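Side-chain contact in XisI protein-like (Anabaena variabilis, PDB 2NLV), which is of unknown function but belongs to the XisI family, whose namesake probably acts with XisF and XisH in site-specific recombination of cyanobacterial nitrogen-fixation genes: residues A[62-66]-A[67-71]. Residues are numbered along the deposited sequence; the frame is centred on the assembly and turned at random. Where two conformers were deposited one is given.
Sequences FDIKD and GKIWL
K65 leaves its backbone with CG beside its own N (chi1 -60°) and bends at chi3 (71°), while W70 swings its indole over from the neighbouring strand (chi1 -74°), and the two meet as a lysine laid across an aromatic face. They sit on one side of a tight antiparallel beta hairpin, closed by a type I' turn from K65 to K68, and illustrate a diagonal cross-strand pair, K65 of one hydrogen-bonded pair lying over W70 of the next. The aliphatic part takes one ring: K65 CD stands 3.7 Å from the centroid of the W70 five-membered ring, almost exactly on its normal, a CH-pi contact. The ammonium takes the other, with K65 NZ 3.4 Å from the centroid of the W70 six-membered ring in a cation-pi interaction. The positive charge thus rests on the benzo ring, and a long, weak ion pair links it to E30 of the second subunit.

At the turn, D66 and G67 both adopt positive phi, as the type I' geometry requires. K65 N donates to K68 O, and K68 N donates back to K65 O, coming in above the plane of that carbonyl rather than on a lone pair. D63 and W70 repeat the reciprocal pairing; D63 OD1 is hydrogen-bonded to H41 and H61, and OD2 to Q72 and to Q32 of the second subunit.

The other face is apolar. F62 CD1 lies 3.5 Å from I69 CG2 and F62 CE1 lies 3.7 Å from L71 CD1; F62 packs against helices 2-21 and 80-86, and I69 and L71 against the latter. Back at the indole edge, one water sits in the ring plane, accepting from W70 NE1 at 2.9 Å and donating to K65 O at 2.8 Å.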
loop_
_atom_site.group_PDB
_atom_site.type_symbol
_atom_site.label_atom_id
_atom_site.label_comp_id
_atom_site.label_asym_id
_atom_site.label_seq_id
_atom_site.Cartn_x
_atom_site.Cartn_y
_atom_site.Cartn_z
ATOM N N PHE A 62 -8.271 1.048 -2.081
ATOM C CA PHE A 62 -9.134 2.235 -2.169
ATOM C C PHE A 62 -8.400 3.469 -1.713
ATOM O O PHE A 62 -7.727 3.417 -0.678
ATOM C CB PHE A 62 -10.321 2.091 -1.261
ATOM C CG PHE A 62 -11.270 1.026 -1.631
ATOM C CD1 PHE A 62 -12.198 1.233 -2.639
ATOM C CD2 PHE A 62 -11.353 -0.112 -0.849
ATOM C CE1 PHE A 62 -13.173 0.236 -2.920
ATOM C CE2 PHE A 62 -12.316 -1.095 -1.130
ATOM C CZ PHE A 62 -13.186 -0.878 -2.153
ATOM N N ASP A 63 -8.558 4.571 -2.421
ATOM C CA ASP A 63 -8.201 5.897 -1.903
ATOM C C ASP A 63 -9.468 6.696 -1.674
ATOM O O ASP A 63 -10.487 6.396 -2.250
ATOM C CB ASP A 63 -7.305 6.632 -2.850
ATOM C CG ASP A 63 -6.000 5.879 -3.119
ATOM O OD1 ASP A 63 -5.343 5.476 -2.126
ATOM O OD2 ASP A 63 -5.658 5.742 -4.303
ATOM N N ILE A 64 -9.385 7.742 -0.869
ATOM C CA ILE A 64 -10.425 8.764 -0.828
ATOM C C ILE A 64 -9.760 10.065 -1.181
ATOM O O ILE A 64 -8.827 10.488 -0.520
ATOM C CB ILE A 64 -11.201 8.819 0.525
ATOM C CG1 ILE A 64 -11.751 7.463 0.916
ATOM C CG2 ILE A 64 -12.339 9.822 0.389
ATOM C CD1 ILE A 64 -12.256 7.355 2.346
ATOM N N LYS A 65 -10.176 10.623 -2.311
ATOM C CA LYS A 65 -9.550 11.802 -2.948
ATOM C C LYS A 65 -10.622 12.803 -3.224
ATOM O O LYS A 65 -11.586 12.511 -3.881
ATOM C CB LYS A 65 -8.851 11.439 -4.255
ATOM C CG LYS A 65 -7.723 10.423 -4.138
ATOM C CD LYS A 65 -7.287 9.853 -5.490
ATOM C CE LYS A 65 -6.542 10.888 -6.333
ATOM N NZ LYS A 65 -6.463 10.512 -7.778
ATOM N N ASP A 66 -10.477 13.983 -2.628
ATOM C CA ASP A 66 -11.460 15.051 -2.723
ATOM C C ASP A 66 -12.832 14.545 -2.375
ATOM O O ASP A 66 -13.828 14.852 -3.009
ATOM C CB ASP A 66 -11.401 15.698 -4.112
ATOM C CG ASP A 66 -10.023 16.244 -4.432
ATOM O OD1 ASP A 66 -9.431 16.920 -3.557
ATOM O OD2 ASP A 66 -9.509 15.969 -5.535
ATOM N N GLY A 67 -12.859 13.666 -1.379
ATOM C CA GLY A 67 -14.115 13.134 -0.889
ATOM C C GLY A 67 -14.768 12.014 -1.706
ATOM O O GLY A 67 -15.823 11.572 -1.323
ATOM N N LYS A 68 -14.109 11.542 -2.766
ATOM C CA LYS A 68 -14.583 10.425 -3.593
ATOM C C LYS A 68 -13.740 9.176 -3.380
ATOM O O LYS A 68 -12.505 9.261 -3.238
ATOM C CB LYS A 68 -14.557 10.795 -5.078
ATOM C CG LYS A 68 -15.519 11.952 -5.401
ATOM C CD LYS A 68 -15.707 12.168 -6.897
ATOM C CE LYS A 68 -16.635 13.318 -7.093
ATOM N NZ LYS A 68 -16.789 13.645 -8.508
ATOM N N ILE A 69 -14.424 8.026 -3.358
ATOM C CA ILE A 69 -13.731 6.762 -3.181
ATOM C C ILE A 69 -13.210 6.240 -4.514
ATOM O O ILE A 69 -13.995 6.052 -5.459
ATOM C CB ILE A 69 -14.612 5.699 -2.563
ATOM C CG1 ILE A 69 -15.196 6.148 -1.221
ATOM C CG2 ILE A 69 -13.830 4.370 -2.428
ATOM C CD1 ILE A 69 -16.267 5.209 -0.668
ATOM N N TRP A 70 -11.902 6.145 -4.648
ATOM C CA TRP A 70 -11.269 5.589 -5.861
ATOM C C TRP A 70 -10.928 4.136 -5.665
ATOM O O TRP A 70 -10.167 3.796 -4.759
ATOM C CB TRP A 70 -10.000 6.362 -6.184
ATOM C CG TRP A 70 -10.193 7.710 -6.763
ATOM C CD1 TRP A 70 -10.929 8.749 -6.234
ATOM C CD2 TRP A 70 -9.644 8.172 -7.966
ATOM N NE1 TRP A 70 -10.880 9.837 -7.091
ATOM C CE2 TRP A 70 -10.081 9.510 -8.149
ATOM C CE3 TRP A 70 -8.789 7.608 -8.928
ATOM C CZ2 TRP A 70 -9.685 10.274 -9.237
ATOM C CZ3 TRP A 70 -8.399 8.397 -9.993
ATOM C CH2 TRP A 70 -8.866 9.692 -10.144
ATOM N N LEU A 71 -11.492 3.281 -6.486
ATOM C CA LEU A 71 -11.086 1.845 -6.567
ATOM C C LEU A 71 -9.881 1.743 -7.476
ATOM O O LEU A 71 -9.978 2.016 -8.687
ATOM C CB LEU A 71 -12.219 0.980 -7.038
ATOM C CG LEU A 71 -11.888 -0.517 -7.179
ATOM C CD1 LEU A 71 -11.454 -1.180 -5.837
ATOM C CD2 LEU A 71 -13.033 -1.308 -7.802
HETATM O O HOH W 1 -11.686 12.555 -6.645
#